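Side-chain contacts in glycerate kinase, putative (Thermotoga maritima, PDB 2B8N), which catalyses the magnesium- and ATP-dependent phosphorylation of D-glycerate to 2-phosphoglycerate, a step in the breakdown of serine: residues 34-39 with 62-67; 42-47 with 69-74; 262-267 with 284-289; 269-274 with 280-285; 348-353 with 383-388. All blocks are in the same frame, centred on the assembly; numbering follows the deposited sequence.

Contact 1: residues 34-39 with 62-67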
# COMPACT_ATOMS: atom_id res chain seq x y z
N VAL A 34 -0.33 3.10 11.66
CA VAL A 34 -0.58 3.65 10.33
C VAL A 34 -2.07 3.71 9.94
O VAL A 34 -2.39 3.75 8.75
CB VAL A 34 0.24 2.87 9.24
CG1 VAL A 34 1.73 3.03 9.49
CG2 VAL A 34 -0.14 1.37 9.20
N PHE A 35 -2.98 3.75 10.93
CA PHE A 35 -4.37 4.03 10.63
C PHE A 35 -4.40 5.46 10.19
O PHE A 35 -3.65 6.28 10.70
CB PHE A 35 -5.27 3.89 11.84
CG PHE A 35 -5.75 2.49 12.09
CD1 PHE A 35 -5.09 1.37 11.57
CD2 PHE A 35 -6.86 2.29 12.90
CE1 PHE A 35 -5.57 0.07 11.84
CE2 PHE A 35 -7.33 1.00 13.19
CZ PHE A 35 -6.70 -0.11 12.65
N PRO A 36 -5.28 5.79 9.25
CA PRO A 36 -5.31 7.18 8.76
C PRO A 36 -5.42 8.25 9.87
O PRO A 36 -4.68 9.24 9.83
CB PRO A 36 -6.54 7.21 7.83
CG PRO A 36 -6.80 5.75 7.47
CD PRO A 36 -6.31 4.94 8.62
N ASP A 37 -6.32 8.05 10.84
CA ASP A 37 -6.59 9.05 11.88
C ASP A 37 -5.31 9.39 12.65
O ASP A 37 -4.91 10.55 12.76
CB ASP A 37 -7.69 8.57 12.86
CG ASP A 37 -8.22 9.71 13.77
OD1 ASP A 37 -8.97 10.59 13.28
OD2 ASP A 37 -7.89 9.70 14.98
N ARG A 38 -4.65 8.36 13.17
CA ARG A 38 -3.48 8.56 13.95
C ARG A 38 -2.31 9.09 13.08
O ARG A 38 -1.52 9.93 13.54
CB ARG A 38 -3.14 7.26 14.69
CG ARG A 38 -1.76 7.25 15.35
CD ARG A 38 -1.67 6.32 16.55
NE ARG A 38 -0.28 5.96 16.78
CZ ARG A 38 0.12 4.89 17.46
NH1 ARG A 38 -0.76 4.06 17.99
NH2 ARG A 38 1.41 4.64 17.61
N ALA A 39 -2.19 8.64 11.83
CA ALA A 39 -1.04 9.04 10.99
C ALA A 39 -1.05 10.53 10.69
O ALA A 39 0.00 11.20 10.70
CB ALA A 39 -1.02 8.25 9.67
N TRP A 62 -11.44 9.07 2.93
CA TRP A 62 -12.47 9.56 3.81
C TRP A 62 -11.96 9.71 5.25
O TRP A 62 -12.23 10.73 5.90
CB TRP A 62 -13.72 8.70 3.74
CG TRP A 62 -14.91 9.37 4.33
CD1 TRP A 62 -15.86 10.12 3.68
CD2 TRP A 62 -15.28 9.39 5.72
NE1 TRP A 62 -16.79 10.59 4.58
CE2 TRP A 62 -16.45 10.16 5.83
CE3 TRP A 62 -14.72 8.82 6.87
CZ2 TRP A 62 -17.08 10.37 7.05
CZ3 TRP A 62 -15.34 9.05 8.09
CH2 TRP A 62 -16.51 9.81 8.18
N ARG A 63 -11.21 8.74 5.77
CA ARG A 63 -10.77 8.85 7.16
C ARG A 63 -9.62 9.85 7.33
O ARG A 63 -9.52 10.55 8.35
CB ARG A 63 -10.42 7.49 7.77
CG ARG A 63 -11.61 6.53 7.73
CD ARG A 63 -12.07 6.02 9.10
NE ARG A 63 -13.34 6.63 9.54
CZ ARG A 63 -14.17 6.13 10.47
NH1 ARG A 63 -13.89 5.00 11.10
NH2 ARG A 63 -15.29 6.77 10.79
N MSE A 64 -8.76 9.95 6.32
CA MSE A 64 -7.69 10.94 6.33
C MSE A 64 -8.29 12.36 6.29
O MSE A 64 -7.80 13.26 6.98
CB MSE A 64 -6.76 10.74 5.15
CG MSE A 64 -5.96 9.46 5.20
SE MSE A 64 -4.68 9.36 3.70
CE MSE A 64 -3.40 10.79 4.15
N ALA A 65 -9.34 12.57 5.49
CA ALA A 65 -9.99 13.88 5.42
C ALA A 65 -10.62 14.22 6.77
O ALA A 65 -10.36 15.28 7.32
CB ALA A 65 -11.05 13.91 4.33
N LYS A 66 -11.42 13.31 7.32
CA LYS A 66 -12.01 13.53 8.63
C LYS A 66 -10.99 13.91 9.71
O LYS A 66 -11.27 14.78 10.53
CB LYS A 66 -12.76 12.29 9.10
CG LYS A 66 -13.36 12.44 10.49
CD LYS A 66 -14.28 11.29 10.83
CE LYS A 66 -14.65 11.30 12.31
NZ LYS A 66 -13.47 10.99 13.15
N ALA A 67 -9.83 13.25 9.73
CA ALA A 67 -8.80 13.55 10.72
C ALA A 67 -8.17 14.95 10.53
O ALA A 67 -7.88 15.64 11.50
CB ALA A 67 -7.73 12.46 10.74
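D37, in the first turn of helix 36-41, reaches over to A67 on helix 61-72; from its CB the chain leads to CG, 4.1 Å from A67 CB. Placing CG anti to the backbone N (chi1 -167°) swings the carboxylate toward the other helix, and D37 OD1 settles closer, 3.4 Å from A67 CB. The carboxylate's main polar partner is K41, one turn on in its own helix, which OD2 meets in a salt bridge. K66 NZ, 4.5 Å from D37 OD1, is too far for a salt bridge and pairs with E70. A67 suits its place because a bare methyl lets the helices approach closely: the CA atoms of D37 and A67 are 5.1 Å apart. Beside them P36, which as the first helical residue needs no N-H to donate, lays its ring against the other helix. Its CB meets CG of M64, a selenomethionine, at 3.5 Å, and R63 CB at 3.9 Å, while the rest of the arginine leads away to E89. No hydrogen bond joins the two segments: a proline ring on aliphatic carbons and a carboxylate oxygen on a methyl hold them by van der Waals packing, while the charges are matched chiefly elsewhere.

Contact 2: residues 42-47 with 69-74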
# COMPACT_ATOMS: atom_id res chain seq x y z
N GLU A 42 -0.63 12.78 14.09
CA GLU A 42 0.77 12.80 14.55
C GLU A 42 1.71 13.61 13.65
O GLU A 42 2.83 13.86 14.05
CB GLU A 42 1.30 11.37 14.72
CG GLU A 42 0.63 10.65 15.87
CD GLU A 42 1.21 9.28 16.16
OE1 GLU A 42 2.06 8.80 15.36
OE2 GLU A 42 0.81 8.69 17.18
N THR A 43 1.24 14.01 12.47
CA THR A 43 2.03 14.82 11.52
C THR A 43 1.49 16.25 11.27
O THR A 43 2.23 17.24 11.42
CB THR A 43 2.09 14.12 10.16
OG1 THR A 43 2.62 12.80 10.32
CG2 THR A 43 2.96 14.93 9.20
N LEU A 44 0.23 16.34 10.87
CA LEU A 44 -0.36 17.59 10.36
C LEU A 44 -0.20 18.80 11.31
O LEU A 44 0.10 19.90 10.85
CB LEU A 44 -1.85 17.37 10.03
CG LEU A 44 -2.65 18.54 9.49
CD1 LEU A 44 -1.91 19.22 8.35
CD2 LEU A 44 -4.01 18.05 9.02
N PRO A 45 -0.42 18.62 12.62
CA PRO A 45 -0.31 19.78 13.51
C PRO A 45 1.05 20.46 13.45
O PRO A 45 1.13 21.69 13.38
CB PRO A 45 -0.56 19.17 14.89
CG PRO A 45 -1.40 17.99 14.60
CD PRO A 45 -0.77 17.41 13.39
N LYS A 46 2.11 19.66 13.43
CA LYS A 46 3.49 20.17 13.31
C LYS A 46 3.71 21.10 12.08
O LYS A 46 4.60 21.97 12.10
CB LYS A 46 4.47 18.99 13.27
CG LYS A 46 4.43 18.09 14.51
CD LYS A 46 5.54 17.06 14.40
CE LYS A 46 5.28 15.81 15.23
NZ LYS A 46 5.94 14.64 14.57
N LEU A 47 2.91 20.94 11.02
CA LEU A 47 3.12 21.70 9.79
C LEU A 47 2.50 23.13 9.77
O LEU A 47 2.85 23.92 8.91
CB LEU A 47 2.68 20.86 8.57
CG LEU A 47 3.26 19.43 8.52
CD1 LEU A 47 2.76 18.68 7.31
CD2 LEU A 47 4.78 19.42 8.51
N TYR A 69 -9.75 17.55 9.14
CA TYR A 69 -10.78 18.49 9.53
C TYR A 69 -10.70 18.76 11.03
O TYR A 69 -10.74 19.91 11.49
CB TYR A 69 -12.15 17.93 9.18
CG TYR A 69 -13.27 18.84 9.53
CD1 TYR A 69 -13.32 20.13 9.03
CD2 TYR A 69 -14.29 18.42 10.37
CE1 TYR A 69 -14.36 20.98 9.36
CE2 TYR A 69 -15.32 19.25 10.70
CZ TYR A 69 -15.35 20.52 10.20
OH TYR A 69 -16.40 21.33 10.53
N GLU A 70 -10.56 17.67 11.79
CA GLU A 70 -10.48 17.75 13.25
C GLU A 70 -9.23 18.49 13.71
O GLU A 70 -9.28 19.21 14.71
CB GLU A 70 -10.54 16.35 13.88
CG GLU A 70 -11.90 15.69 13.73
CD GLU A 70 -11.95 14.26 14.23
OE1 GLU A 70 -10.94 13.78 14.79
OE2 GLU A 70 -13.01 13.62 14.05
N VAL A 71 -8.11 18.32 13.01
CA VAL A 71 -6.93 19.14 13.29
C VAL A 71 -7.14 20.64 12.92
O VAL A 71 -6.81 21.51 13.71
CB VAL A 71 -5.64 18.60 12.58
CG1 VAL A 71 -4.49 19.60 12.74
CG2 VAL A 71 -5.25 17.21 13.11
N LEU A 72 -7.67 20.93 11.73
CA LEU A 72 -7.65 22.30 11.20
C LEU A 72 -8.95 23.09 11.33
O LEU A 72 -8.90 24.29 11.50
CB LEU A 72 -7.25 22.29 9.74
CG LEU A 72 -5.80 21.87 9.48
CD1 LEU A 72 -5.69 21.69 8.00
CD2 LEU A 72 -4.77 22.86 10.00
N GLY A 73 -10.10 22.44 11.19
CA GLY A 73 -11.39 23.13 11.23
C GLY A 73 -11.60 24.13 10.10
O GLY A 73 -11.29 23.84 8.96
N LYS A 74 -12.09 25.32 10.44
CA LYS A 74 -12.46 26.34 9.43
C LYS A 74 -11.28 26.98 8.66
O LYS A 74 -11.50 27.79 7.75
CB LYS A 74 -13.38 27.40 10.04
CG LYS A 74 -14.77 26.83 10.40
CD LYS A 74 -15.66 26.64 9.15
CE LYS A 74 -16.43 25.30 9.15
NZ LYS A 74 -15.54 24.17 8.73
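V71 fits its CG1 methyl between L44 and P45, joining the last turn of helix 61-72 to the short helix 44-47. Helix 61-72 is the connecting helix of a beta-alpha-beta crossover: it links the neighbouring strands 52-57 and 76-84 of the six-stranded parallel sheet. The first shell is wholly apolar. V71 CG1 stands 3.9 Å from L44 CG, and it is equally far, 3.9 Å, from CG of P45, whose ring crosses the valine at about a right angle. V71 holds this methyl anti to its backbone nitrogen (chi1 172°), the setting that carries it out to both partners. Leucine suits position 44 because its branched chain brings CD2 to V71 CB, at 4.0 Å, and on to L72. P45, by contrast, is exposed, and a stiff ring early in a helix costs no backbone bond.

Farther out, L44 also rests on L49, V71 touches K41, and E70 pairs with K66 on its own helix and with K41 of helix 36-41, the helix before 44-47. The helix ends at G73, whose positive phi of 64° favours glycine. Just before that exit, L72 CD1 lies 4.1 Å from L44 CD2.

Contact 3: residues 262-267 with 284-289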
# COMPACT_ATOMS: atom_id res chain seq x y z
N ASN A 262 3.90 4.03 6.08
CA ASN A 262 4.56 3.09 5.16
C ASN A 262 4.99 1.87 5.96
O ASN A 262 4.84 1.85 7.16
CB ASN A 262 5.77 3.75 4.52
CG ASN A 262 6.80 4.16 5.54
OD1 ASN A 262 6.70 3.79 6.72
ND2 ASN A 262 7.80 4.91 5.10
N VAL A 263 5.58 0.88 5.32
CA VAL A 263 5.93 -0.35 6.04
C VAL A 263 7.03 -0.13 7.13
O VAL A 263 7.10 -0.85 8.15
CB VAL A 263 6.29 -1.49 5.05
CG1 VAL A 263 7.67 -1.29 4.48
CG2 VAL A 263 6.15 -2.85 5.70
N GLN A 264 7.86 0.89 6.95
CA GLN A 264 8.88 1.19 7.95
C GLN A 264 8.26 1.63 9.28
O GLN A 264 8.69 1.16 10.34
CB GLN A 264 9.82 2.29 7.47
CG GLN A 264 10.64 1.96 6.25
CD GLN A 264 11.68 3.03 6.00
OE1 GLN A 264 12.13 3.70 6.93
NE2 GLN A 264 12.05 3.22 4.74
N LYS A 265 7.24 2.50 9.22
CA LYS A 265 6.60 3.00 10.44
C LYS A 265 6.03 1.83 11.24
O LYS A 265 6.11 1.82 12.47
CB LYS A 265 5.53 4.05 10.12
CG LYS A 265 4.92 4.76 11.33
N VAL A 266 5.51 0.84 10.52
CA VAL A 266 4.84 -0.29 11.13
C VAL A 266 5.84 -1.23 11.75
O VAL A 266 5.59 -1.79 12.80
CB VAL A 266 3.97 -1.01 10.09
CG1 VAL A 266 3.37 -2.26 10.65
CG2 VAL A 266 2.85 -0.09 9.67
N CYS A 267 6.98 -1.39 11.10
CA CYS A 267 8.05 -2.17 11.69
C CYS A 267 8.66 -1.52 12.91
O CYS A 267 9.00 -2.22 13.87
CB CYS A 267 9.13 -2.39 10.66
SG CYS A 267 8.63 -3.67 9.56
N ILE A 284 15.00 -6.84 10.86
CA ILE A 284 15.96 -7.48 9.94
C ILE A 284 15.91 -6.89 8.54
O ILE A 284 16.94 -6.70 7.88
CB ILE A 284 15.72 -8.97 9.84
CG1 ILE A 284 15.81 -9.61 11.23
CG2 ILE A 284 16.72 -9.60 8.91
CD1 ILE A 284 17.12 -9.33 11.95
N THR A 285 14.71 -6.61 8.05
CA THR A 285 14.58 -5.84 6.82
C THR A 285 13.18 -5.32 6.67
O THR A 285 12.24 -5.93 7.19
CB THR A 285 14.91 -6.70 5.58
OG1 THR A 285 14.87 -5.88 4.40
CG2 THR A 285 13.93 -7.89 5.46
N THR A 286 13.06 -4.19 5.96
CA THR A 286 11.77 -3.60 5.59
C THR A 286 11.59 -3.58 4.05
O THR A 286 10.62 -2.99 3.55
CB THR A 286 11.61 -2.15 6.13
OG1 THR A 286 12.56 -1.29 5.51
CG2 THR A 286 11.82 -2.09 7.63
N SER A 287 12.50 -4.23 3.32
CA SER A 287 12.43 -4.32 1.86
C SER A 287 12.25 -5.76 1.33
O SER A 287 12.72 -6.10 0.24
CB SER A 287 13.65 -3.66 1.23
OG SER A 287 14.84 -4.16 1.82
N LEU A 288 11.52 -6.58 2.07
CA LEU A 288 11.29 -7.98 1.69
C LEU A 288 10.45 -8.06 0.42
O LEU A 288 9.40 -7.43 0.32
CB LEU A 288 10.58 -8.70 2.83
CG LEU A 288 10.85 -10.18 3.03
CD1 LEU A 288 12.32 -10.50 3.28
CD2 LEU A 288 10.00 -10.60 4.22
N ASP A 289 10.93 -8.80 -0.57
CA ASP A 289 10.19 -8.92 -1.85
C ASP A 289 10.31 -10.25 -2.61
O ASP A 289 9.91 -10.33 -3.75
CB ASP A 289 10.65 -7.80 -2.77
CG ASP A 289 12.08 -7.99 -3.23
OD1 ASP A 289 12.75 -8.98 -2.85
OD2 ASP A 289 12.53 -7.11 -3.99
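The backbones of Q264 and T286 draw nearest here, CA to CA 6.1 Å, where the first turn of helix 263-276 faces a corner in the chain between strands 280-285 and 287-288. T286 supplies the corner's whole share of side-chain contact, and its two branches divide the work. The methyl CG2 packs against C267, 4.0 Å from SG, while OG1 faces the aliphatic part of Q264, 3.8 Å from CG. This split follows from chi1 of 66°, which sets OG1 between the backbone N and the carbonyl carbon and leaves CG2 beside the N. A branched residue with one polar and one apolar arm suits a place that is half buried. V263 adds CG1 against the carbonyl oxygen of T286 at 3.5 Å.

Both partners are shaped by local side-chain-to-backbone bonds. N262 is the N-cap: its OD1 accepts from K265 N at 2.9 Å, and its ND2 is held by D205. On the other segment, T285 OG1 accepts from S287 N at 3.1 Å, an ST turn, consistent with a held bend that presents T286. The arrangement is that of an N-capped helix linking two sheets: it leaves edge strand 255-261 of the parallel sheet and leads to edge strand 280-285 of the mixed one.

Contact 4: residues 269-274 with 280-285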
# COMPACT_ATOMS: atom_id res chain seq x y z
N GLU A 269 7.13 0.48 15.00
CA GLU A 269 6.18 0.39 16.11
C GLU A 269 6.21 -1.00 16.71
O GLU A 269 6.16 -1.15 17.94
CB GLU A 269 4.77 0.75 15.67
CG GLU A 269 3.77 0.91 16.82
CD GLU A 269 4.00 2.16 17.64
OE1 GLU A 269 5.04 2.82 17.43
OE2 GLU A 269 3.14 2.50 18.51
N ALA A 270 6.29 -2.03 15.88
CA ALA A 270 6.37 -3.39 16.40
C ALA A 270 7.65 -3.54 17.19
O ALA A 270 7.62 -4.13 18.27
CB ALA A 270 6.32 -4.39 15.31
N LYS A 271 8.76 -2.99 16.69
CA LYS A 271 10.03 -3.03 17.44
C LYS A 271 9.92 -2.42 18.84
O LYS A 271 10.42 -2.99 19.83
CB LYS A 271 11.17 -2.31 16.71
CG LYS A 271 12.46 -2.23 17.54
CD LYS A 271 13.67 -1.86 16.67
CE LYS A 271 14.91 -1.60 17.50
NZ LYS A 271 16.01 -1.00 16.72
N SER A 272 9.29 -1.26 18.93
CA SER A 272 9.19 -0.60 20.20
C SER A 272 8.13 -1.26 21.11
O SER A 272 8.31 -1.29 22.31
CB SER A 272 8.96 0.89 20.03
OG SER A 272 7.62 1.19 20.26
N LEU A 273 7.05 -1.81 20.54
CA LEU A 273 6.05 -2.54 21.32
C LEU A 273 6.66 -3.80 21.91
O LEU A 273 6.41 -4.14 23.07
CB LEU A 273 4.82 -2.88 20.47
CG LEU A 273 3.84 -1.74 20.14
CD1 LEU A 273 2.95 -2.10 18.95
CD2 LEU A 273 2.96 -1.35 21.29
N ALA A 274 7.46 -4.50 21.10
CA ALA A 274 8.18 -5.70 21.54
C ALA A 274 9.19 -5.41 22.65
O ALA A 274 9.24 -6.14 23.63
CB ALA A 274 8.89 -6.34 20.36
N ASN A 280 14.22 -8.66 23.41
CA ASN A 280 15.30 -8.13 22.62
C ASN A 280 14.75 -8.10 21.18
O ASN A 280 14.46 -9.16 20.62
CB ASN A 280 16.54 -9.04 22.69
CG ASN A 280 17.08 -9.20 24.10
OD1 ASN A 280 17.22 -8.23 24.86
ND2 ASN A 280 17.41 -10.45 24.46
N ALA A 281 14.59 -6.91 20.61
CA ALA A 281 13.91 -6.76 19.34
C ALA A 281 14.77 -6.06 18.31
O ALA A 281 15.44 -5.06 18.64
CB ALA A 281 12.62 -6.00 19.51
N GLU A 282 14.75 -6.58 17.08
CA GLU A 282 15.36 -5.88 15.93
C GLU A 282 14.58 -6.10 14.62
O GLU A 282 13.88 -7.12 14.45
CB GLU A 282 16.86 -6.24 15.76
CG GLU A 282 17.62 -5.37 14.77
CD GLU A 282 17.61 -3.86 15.09
OE1 GLU A 282 16.56 -3.18 15.00
OE2 GLU A 282 18.70 -3.33 15.41
N ILE A 283 14.70 -5.11 13.74
CA ILE A 283 14.20 -5.16 12.39
C ILE A 283 15.27 -5.70 11.48
O ILE A 283 16.32 -5.07 11.31
CB ILE A 283 13.84 -3.74 11.90
CG1 ILE A 283 12.67 -3.18 12.73
CG2 ILE A 283 13.47 -3.77 10.42
CD1 ILE A 283 12.40 -1.69 12.51
N ILE A 284 15.00 -6.84 10.86
CA ILE A 284 15.96 -7.48 9.94
C ILE A 284 15.91 -6.89 8.54
O ILE A 284 16.94 -6.70 7.88
CB ILE A 284 15.72 -8.97 9.84
CG1 ILE A 284 15.81 -9.61 11.23
CG2 ILE A 284 16.72 -9.60 8.91
CD1 ILE A 284 17.12 -9.33 11.95
N THR A 285 14.71 -6.61 8.05
CA THR A 285 14.58 -5.84 6.82
C THR A 285 13.18 -5.32 6.67
O THR A 285 12.24 -5.93 7.19
CB THR A 285 14.91 -6.70 5.58
OG1 THR A 285 14.87 -5.88 4.40
CG2 THR A 285 13.93 -7.89 5.46
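A274 and A281 meet methyl to methyl, CB to CB 3.8 Å, where helix 263-276 doubles back into strand 280-285. The pair forms an alpha-beta unit at the edge of the mixed sheet; segments 269-274 and 280-285 run antiparallel at 170°, axes 7.6 Å apart at closest approach. This is the tight side: A281 CB also lies 3.7 Å from the carbonyl O of K271, and both alanines touch A318 of the adjoining strand. Alanine suits both places, since a methyl lets the backbones come close.

The outer side is polar and more open to solvent, held by one salt bridge. K271, fully extended, lies alongside E282 and bonds OE1 through NZ at 2.8 Å, on the syn side but 29° out of the carboxylate plane. E282 starts away from the helix and is turned back by a bend at chi2 (59°). The same OE1 takes the backbone N-H of I283 on its anti lone pair, at 3.0 Å. With an alanine here instead of E282, the K271 ammonium would probably lose its anionic mate and the I283 N-H this acceptor. Lysine's methylenes cover apolar atoms below the charge: K271 CD lies 4.3 Å from I283 CG1.

Contact 5: residues 348-353 with 383-388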
# COMPACT_ATOMS: atom_id res chain seq x y z
N ALA A 348 8.80 -25.70 8.40
CA ALA A 348 10.19 -25.51 8.84
C ALA A 348 10.42 -25.51 10.37
O ALA A 348 11.52 -25.81 10.82
CB ALA A 348 10.73 -24.20 8.26
N LEU A 349 9.41 -25.15 11.16
CA LEU A 349 9.54 -25.07 12.62
C LEU A 349 8.90 -26.23 13.33
O LEU A 349 8.76 -26.16 14.54
CB LEU A 349 8.88 -23.81 13.17
CG LEU A 349 9.31 -22.48 12.59
CD1 LEU A 349 8.34 -21.39 13.05
CD2 LEU A 349 10.75 -22.18 12.98
N GLU A 350 8.49 -27.28 12.63
CA GLU A 350 7.84 -28.40 13.30
C GLU A 350 8.72 -28.91 14.44
O GLU A 350 9.92 -29.11 14.27
CB GLU A 350 7.54 -29.56 12.33
CG GLU A 350 6.89 -30.75 13.03
CD GLU A 350 6.34 -31.80 12.09
OE1 GLU A 350 6.33 -31.59 10.86
OE2 GLU A 350 5.89 -32.85 12.59
N GLY A 351 8.11 -29.09 15.61
CA GLY A 351 8.77 -29.74 16.73
C GLY A 351 9.65 -28.86 17.58
O GLY A 351 10.35 -29.34 18.45
N ILE A 352 9.64 -27.57 17.35
CA ILE A 352 10.47 -26.68 18.13
C ILE A 352 9.61 -25.94 19.14
O ILE A 352 8.69 -25.22 18.76
CB ILE A 352 11.21 -25.67 17.27
CG1 ILE A 352 12.12 -26.37 16.27
CG2 ILE A 352 12.07 -24.77 18.14
CD1 ILE A 352 12.69 -25.41 15.23
N GLU A 353 9.90 -26.13 20.42
CA GLU A 353 9.25 -25.37 21.48
C GLU A 353 9.60 -23.91 21.35
O GLU A 353 10.66 -23.58 20.86
CB GLU A 353 9.78 -25.79 22.86
CG GLU A 353 9.49 -27.22 23.36
CD GLU A 353 10.16 -27.46 24.73
OE1 GLU A 353 10.71 -26.48 25.31
OE2 GLU A 353 10.14 -28.61 25.23
N THR A 383 -0.40 -30.78 14.12
CA THR A 383 -1.86 -30.73 14.29
C THR A 383 -2.51 -31.19 12.99
O THR A 383 -3.45 -32.00 13.00
CB THR A 383 -2.40 -29.32 14.66
OG1 THR A 383 -1.79 -28.82 15.86
CG2 THR A 383 -3.91 -29.40 14.87
N LEU A 384 -1.99 -30.69 11.86
CA LEU A 384 -2.45 -31.10 10.54
C LEU A 384 -2.17 -32.58 10.21
O LEU A 384 -3.07 -33.29 9.72
CB LEU A 384 -1.82 -30.21 9.48
CG LEU A 384 -2.40 -28.81 9.39
CD1 LEU A 384 -1.54 -27.95 8.46
CD2 LEU A 384 -3.84 -28.83 8.91
N LYS A 385 -0.96 -33.04 10.48
CA LYS A 385 -0.63 -34.46 10.29
C LYS A 385 -1.52 -35.36 11.13
O LYS A 385 -2.04 -36.36 10.63
CB LYS A 385 0.85 -34.73 10.56
CG LYS A 385 1.80 -34.04 9.54
CD LYS A 385 3.27 -34.12 9.96
CE LYS A 385 4.19 -33.47 8.90
NZ LYS A 385 5.68 -33.58 9.18
N ALA A 386 -1.74 -34.99 12.40
CA ALA A 386 -2.62 -35.77 13.29
C ALA A 386 -4.06 -35.82 12.80
O ALA A 386 -4.80 -36.71 13.18
CB ALA A 386 -2.57 -35.24 14.69
N MSE A 387 -4.47 -34.86 11.97
CA MSE A 387 -5.78 -34.94 11.33
C MSE A 387 -5.78 -35.71 9.99
O MSE A 387 -6.82 -35.85 9.34
CB MSE A 387 -6.32 -33.55 11.12
CG MSE A 387 -6.60 -32.82 12.40
SE MSE A 387 -6.90 -30.94 11.95
CE MSE A 387 -8.33 -31.16 10.52
N GLY A 388 -4.62 -36.22 9.60
CA GLY A 388 -4.47 -36.94 8.34
C GLY A 388 -4.18 -36.03 7.16
O GLY A 388 -4.24 -36.46 6.02
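E350 and K385 reach for each other from opposite directions, and this one pair makes the entire contact, which buries just 78 Å². The ionic part is a salt bridge, with K385 NZ donating to E350 OE1 at 2.7 Å on the syn lone pair, the side facing the other oxygen. OE2 stays 3.5 Å from K385 NZ and finds its own partner in K382, so one carboxylate serves two lysines of the same helix. A glutamine in its place, lacking the charge, would probably leave K385 and K382 without their shared anionic mate. Long chains, both extended beyond CG, suit the distance, for the nearest CA atoms, of E350 and T383, are 10.0 Å apart.

The van der Waals part is slight: K385 CD passes 3.9 Å from E350 OE2. Among backbone bonds, I352 N to L349 O, 3.3 Å, closes a type II turn around E350 and G351, whose positive phi suits glycine. Past K385, helix 380-386 closes at G388 in a Schellman motif. The bridge thus spans, at the surface, from the turn between helix 337-348 and strand 355-361 to the helix following strand 373-377, two strands antiparallel in the mixed sheet.

How the contacts relate
Contact 1 is the most buried, contacts 2 and 3 are half covered, and contacts 4 and 5 lie at the surface. Chemistry follows place: contacts 1 to 3 have no hydrogen bond between their segments, whereas the two surface contacts each carry a lysine-glutamate salt bridge. Contacts 1 and 2 share helix 61-72 and pack successive short helices on it; contacts 3 and 4 share helix 263-276 and strand 280-285, which they join near opposite ends. The two groups meet where V34 packs on V266 and R38 forms a salt bridge with E269. Contact 5 stands alone, with about 14 Å between its nearest atoms and those of contacts 3 and 4.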